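Side-chain contacts in ATP phosphoribosyltransferase (Thermotoga maritima, PDB 1O63), which probably catalyses the first step of histidine biosynthesis, the condensation of ATP with 5-phosphoribose 1-diphosphate to give phosphoribosyl-ATP: residues L20-V25 and E200-E205; F27-E30 and R35-K38. One frame throughout, in Å; residues are numbered along the deposited sequence.

Interaction 1: residues L20-V25 and E200-E205; sequences LKKTGV and EHDSNE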
loop_
_atom_site.group_PDB
_atom_site.type_symbol
_atom_site.label_atom_id
_atom_site.label_comp_id
_atom_site.label_asym_id
_atom_site.label_seq_id
_atom_site.Cartn_x
_atom_site.Cartn_y
_atom_site.Cartn_z
ATOM N N LEU A 20 -7.876 -4.165 24.256
ATOM C CA LEU A 20 -9.159 -3.512 24.542
ATOM C C LEU A 20 -10.133 -4.496 25.178
ATOM O O LEU A 20 -10.935 -4.115 26.035
ATOM C CB LEU A 20 -9.771 -3.012 23.218
ATOM C CG LEU A 20 -8.909 -2.046 22.401
ATOM C CD1 LEU A 20 -9.732 -1.505 21.228
ATOM C CD2 LEU A 20 -8.420 -0.899 23.282
ATOM N N LYS A 21 -10.151 -5.722 24.662
ATOM C CA LYS A 21 -10.993 -6.779 25.235
ATOM C C LYS A 21 -10.682 -6.945 26.712
ATOM O O LYS A 21 -11.588 -6.830 27.548
ATOM C CB LYS A 21 -10.815 -8.088 24.459
ATOM C CG LYS A 21 -11.739 -9.211 24.923
ATOM C CD LYS A 21 -11.279 -10.576 24.417
ATOM C CE LYS A 21 -12.200 -11.677 24.942
ATOM N NZ LYS A 21 -11.685 -13.040 24.626
ATOM N N LYS A 22 -9.398 -6.943 27.104
ATOM C CA LYS A 22 -9.071 -7.070 28.524
ATOM C C LYS A 22 -9.271 -5.814 29.344
ATOM O O LYS A 22 -9.268 -5.910 30.586
ATOM C CB LYS A 22 -7.651 -7.595 28.742
ATOM C CG LYS A 22 -7.397 -8.899 27.954
ATOM C CD LYS A 22 -5.958 -9.311 28.173
ATOM C CE LYS A 22 -5.642 -10.688 27.630
ATOM N NZ LYS A 22 -4.162 -10.943 27.754
ATOM N N THR A 23 -9.417 -4.632 28.746
ATOM C CA THR A 23 -9.711 -3.437 29.504
ATOM C C THR A 23 -11.199 -3.341 29.850
ATOM O O THR A 23 -11.568 -2.584 30.750
ATOM C CB THR A 23 -9.291 -2.121 28.824
ATOM O OG1 THR A 23 -10.205 -1.838 27.757
ATOM C CG2 THR A 23 -7.871 -2.223 28.292
ATOM N N GLY A 24 -12.027 -4.172 29.239
ATOM C CA GLY A 24 -13.452 -4.212 29.484
ATOM C C GLY A 24 -14.309 -3.808 28.302
ATOM O O GLY A 24 -15.542 -3.876 28.363
ATOM N N VAL A 25 -13.695 -3.476 27.146
ATOM C CA VAL A 25 -14.517 -3.063 26.008
ATOM C C VAL A 25 -15.343 -4.212 25.441
ATOM O O VAL A 25 -14.834 -5.284 25.152
ATOM C CB VAL A 25 -13.676 -2.445 24.883
ATOM C CG1 VAL A 25 -14.586 -1.961 23.755
ATOM C CG2 VAL A 25 -12.792 -1.326 25.374
ATOM N N GLU A 200 0.670 -3.867 30.168
ATOM C CA GLU A 200 1.868 -4.275 30.901
ATOM C C GLU A 200 1.799 -5.748 31.275
ATOM O O GLU A 200 2.737 -6.516 31.033
ATOM C CB GLU A 200 1.975 -3.412 32.173
ATOM C CG GLU A 200 3.408 -3.267 32.653
ATOM C CD GLU A 200 3.748 -1.823 33.001
ATOM O OE1 GLU A 200 3.284 -1.354 34.059
ATOM O OE2 GLU A 200 4.441 -1.168 32.202
ATOM N N HIS A 201 0.667 -6.143 31.875
ATOM C CA HIS A 201 0.510 -7.532 32.288
ATOM C C HIS A 201 0.580 -8.472 31.090
ATOM O O HIS A 201 1.284 -9.479 31.129
ATOM C CB HIS A 201 -0.796 -7.751 33.063
ATOM C CG HIS A 201 -0.885 -9.146 33.616
ATOM N ND1 HIS A 201 -0.102 -9.562 34.684
ATOM C CD2 HIS A 201 -1.603 -10.216 33.227
ATOM C CE1 HIS A 201 -0.366 -10.835 34.937
ATOM N NE2 HIS A 201 -1.266 -11.256 34.069
ATOM N N ASP A 202 -0.070 -8.097 29.984
ATOM C CA ASP A 202 -0.087 -8.945 28.805
ATOM C C ASP A 202 1.295 -9.118 28.183
ATOM O O ASP A 202 1.662 -10.234 27.818
ATOM C CB ASP A 202 -1.041 -8.407 27.728
ATOM C CG ASP A 202 -1.081 -9.315 26.509
ATOM O OD1 ASP A 202 -1.807 -10.338 26.566
ATOM O OD2 ASP A 202 -0.376 -9.044 25.516
ATOM N N SER A 203 1.981 -8.007 27.926
ATOM C CA SER A 203 3.277 -8.053 27.259
ATOM C C SER A 203 4.343 -8.713 28.107
ATOM O O SER A 203 5.148 -9.513 27.607
ATOM C CB SER A 203 3.701 -6.635 26.856
ATOM O OG SER A 203 4.220 -5.936 27.969
ATOM N N ASN A 204 4.391 -8.400 29.403
ATOM C CA ASN A 204 5.384 -9.019 30.262
ATOM C C ASN A 204 5.003 -10.415 30.708
ATOM O O ASN A 204 5.857 -11.306 30.830
ATOM C CB ASN A 204 5.632 -8.149 31.517
ATOM C CG ASN A 204 5.929 -6.710 31.146
ATOM O OD1 ASN A 204 6.553 -6.437 30.116
ATOM N ND2 ASN A 204 5.465 -5.777 31.967
ATOM N N GLU A 205 3.736 -10.609 31.026
ATOM C CA GLU A 205 3.331 -11.894 31.635
ATOM C C GLU A 205 2.078 -12.438 30.992
ATOM O O GLU A 205 1.936 -13.668 30.983
ATOM C CB GLU A 205 3.155 -11.584 33.129
ATOM C CG GLU A 205 2.937 -12.711 34.076
ATOM C CD GLU A 205 4.192 -13.347 34.631
ATOM O OE1 GLU A 205 4.034 -14.282 35.438
ATOM O OE2 GLU A 205 5.305 -12.912 34.263
#
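A single salt bridge from K22 to D202 links helix 13-23 to the C-terminal helix 185-204, whose backbones stay well apart here: the nearest CA atoms, those of K22 and D202, are 9.2 Å from each other. The ammonium NZ of K22 donates to D202 OD1 at 2.7 Å. It comes to the anti side of that oxygen and lies 22° out of the carboxylate plane. The lysine has CG anti to its own carbonyl carbon (chi1 -53°) and is fully extended beyond it, which carries the charge to the other helix; D202 meets it with a short side chain running at about a right angle to the lysine. Beside the bridge the two helices are joined by apolar contacts, K22 and T23 touching V198 and T23 also L195.

Several polar groups at the end of helix 13-23 are paired within the last turn. The carbonyl oxygen of L20 takes the hydroxyl of T23, OG1 to O 2.9 Å, and the amide of V25, N to O 3.0 Å, the two donors arriving from opposite faces of the carbonyl plane. G24, with positive phi, closes the helix in a Schellman motif and sends its N to K21 O at 3.2 Å. On the other helix, E205 N reaches H201 O at 2.7 Å.

With K22 exposed and D202 partly so, water probably screens the pair. The bridge thus adds one charged link, probably modest in strength, at the rim of a helix interface otherwise made by side chains such as T23, V198 and L195.

Interaction 2: residues F27-E30 and R35-K38; sequences FERE and REGK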
loop_
_atom_site.group_PDB
_atom_site.type_symbol
_atom_site.label_atom_id
_atom_site.label_comp_id
_atom_site.label_asym_id
_atom_site.label_seq_id
_atom_site.Cartn_x
_atom_site.Cartn_y
_atom_site.Cartn_z
ATOM N N PHE A 27 -18.157 -4.981 22.296
ATOM C CA PHE A 27 -18.794 -4.385 21.118
ATOM C C PHE A 27 -20.209 -4.904 20.915
ATOM O O PHE A 27 -20.433 -6.109 20.943
ATOM C CB PHE A 27 -17.956 -4.635 19.864
ATOM C CG PHE A 27 -16.578 -4.034 19.941
ATOM C CD1 PHE A 27 -16.418 -2.664 19.959
ATOM C CD2 PHE A 27 -15.455 -4.843 20.016
ATOM C CE1 PHE A 27 -15.165 -2.091 20.047
ATOM C CE2 PHE A 27 -14.200 -4.269 20.114
ATOM C CZ PHE A 27 -14.051 -2.900 20.124
ATOM N N GLU A 28 -21.139 -3.995 20.662
ATOM C CA GLU A 28 -22.526 -4.404 20.380
ATOM C C GLU A 28 -22.715 -4.619 18.884
ATOM O O GLU A 28 -23.541 -5.448 18.475
ATOM C CB GLU A 28 -23.506 -3.361 20.898
ATOM C CG GLU A 28 -24.910 -3.424 20.356
ATOM C CD GLU A 28 -25.749 -4.581 20.836
ATOM O OE1 GLU A 28 -25.455 -5.752 20.500
ATOM O OE2 GLU A 28 -26.751 -4.335 21.555
ATOM N N ARG A 29 -21.971 -3.872 18.077
ATOM C CA ARG A 29 -22.112 -3.938 16.618
ATOM C C ARG A 29 -20.741 -3.885 15.953
ATOM O O ARG A 29 -19.872 -3.133 16.419
ATOM C CB ARG A 29 -22.980 -2.769 16.151
ATOM C CG ARG A 29 -23.174 -2.713 14.631
ATOM C CD ARG A 29 -24.430 -1.915 14.312
ATOM N NE ARG A 29 -24.225 -0.994 13.199
ATOM C CZ ARG A 29 -25.207 -0.576 12.396
ATOM N NH1 ARG A 29 -26.449 -1.006 12.594
ATOM N NH2 ARG A 29 -24.943 0.255 11.394
ATOM N N GLU A 30 -20.514 -4.717 14.947
ATOM C CA GLU A 30 -19.210 -4.806 14.309
ATOM C C GLU A 30 -19.292 -5.010 12.791
ATOM O O GLU A 30 -20.016 -5.881 12.303
ATOM C CB GLU A 30 -18.391 -5.959 14.869
ATOM C CG GLU A 30 -17.983 -5.852 16.328
ATOM C CD GLU A 30 -17.291 -7.135 16.785
ATOM O OE1 GLU A 30 -17.994 -8.036 17.276
ATOM O OE2 GLU A 30 -16.073 -7.226 16.623
ATOM N N ARG A 35 -16.200 -0.858 14.652
ATOM C CA ARG A 35 -16.637 -1.661 15.788
ATOM C C ARG A 35 -17.150 -0.702 16.873
ATOM O O ARG A 35 -16.384 0.158 17.306
ATOM C CB ARG A 35 -15.519 -2.490 16.412
ATOM C CG ARG A 35 -14.537 -3.102 15.468
ATOM C CD ARG A 35 -15.145 -4.138 14.546
ATOM N NE ARG A 35 -14.070 -4.792 13.774
ATOM C CZ ARG A 35 -13.343 -5.786 14.293
ATOM N NH1 ARG A 35 -13.620 -6.235 15.522
ATOM N NH2 ARG A 35 -12.380 -6.341 13.591
ATOM N N GLU A 36 -18.415 -0.865 17.245
ATOM C CA GLU A 36 -19.047 0.076 18.156
ATOM C C GLU A 36 -19.364 -0.582 19.497
ATOM O O GLU A 36 -19.858 -1.706 19.568
ATOM C CB GLU A 36 -20.359 0.605 17.557
ATOM C CG GLU A 36 -20.340 0.862 16.070
ATOM C CD GLU A 36 -21.709 1.136 15.482
ATOM O OE1 GLU A 36 -22.401 2.026 16.020
ATOM O OE2 GLU A 36 -22.098 0.478 14.493
ATOM N N GLY A 37 -19.125 0.177 20.564
ATOM C CA GLY A 37 -19.407 -0.328 21.900
ATOM C C GLY A 37 -19.817 0.854 22.785
ATOM O O GLY A 37 -19.740 2.002 22.347
ATOM N N LYS A 38 -20.266 0.505 23.979
ATOM C CA LYS A 38 -20.631 1.532 24.956
ATOM C C LYS A 38 -19.402 2.410 25.184
ATOM O O LYS A 38 -18.344 1.918 25.594
ATOM C CB LYS A 38 -21.041 0.872 26.270
ATOM C CG LYS A 38 -20.973 1.736 27.505
ATOM C CD LYS A 38 -20.988 0.910 28.778
ATOM C CE LYS A 38 -22.135 -0.086 28.806
ATOM N NZ LYS A 38 -22.461 -0.506 30.200
#
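R35 meets both F27 and E30 of the neighbouring strand, its CB over the ring of one and its CD and NH1 against the other. The CB lies 3.8 Å from the centroid of the F27 ring, offset toward the rim, a CH-pi contact. The chain then bends at chi2 (-65°), and CD comes against E30 CB at 3.7 Å. At the tip, NH1 makes a weak, strongly bent hydrogen bond to E30 OE2 within a salt bridge of 2.9 Å, while NH2 has a long, weak ion pair with E13.

The other face of the hairpin carries a second salt bridge, whose hydrogen bond, R29 NE to E36 OE2 at 2.9 Å, is likewise weak and bent; these two side chains lie side by side, with guanidinium and carboxylate planes 85° apart. Between the faces, E36 N donates almost straight to R29 O at 2.8 Å. The carbonyl of E36 receives E28 N, at 2.8 Å, and more weakly R29 N.

F27 and R35 also touch M17 of helix 13-23 and C42 of strand 40-45, so the hairpin's inner face is packed on the domain. Two residues, E28 and R29, opposite the single E36 make a classic beta bulge, here in an antiparallel hairpin at one edge of the chain's mixed sheet.

Both contacts lie at the surface, on the same side of the chain's centre and about 19 Å apart between centres. Interaction 1 joins elements distant in sequence, bringing the last helix of the chain to the first; interaction 2 is local, within one hairpin, and is nested in the loop that interaction 1 closes. Helix 13-23 connects them: its end enters interaction 1, and M17 on it backs the hairpin of interaction 2. Segments 20-25 and 200-205 meet through one charged pair and bury only 73 Å², whereas the hairpin buries 375 Å² and adds backbone bonds and an aromatic contact to its two salt bridges.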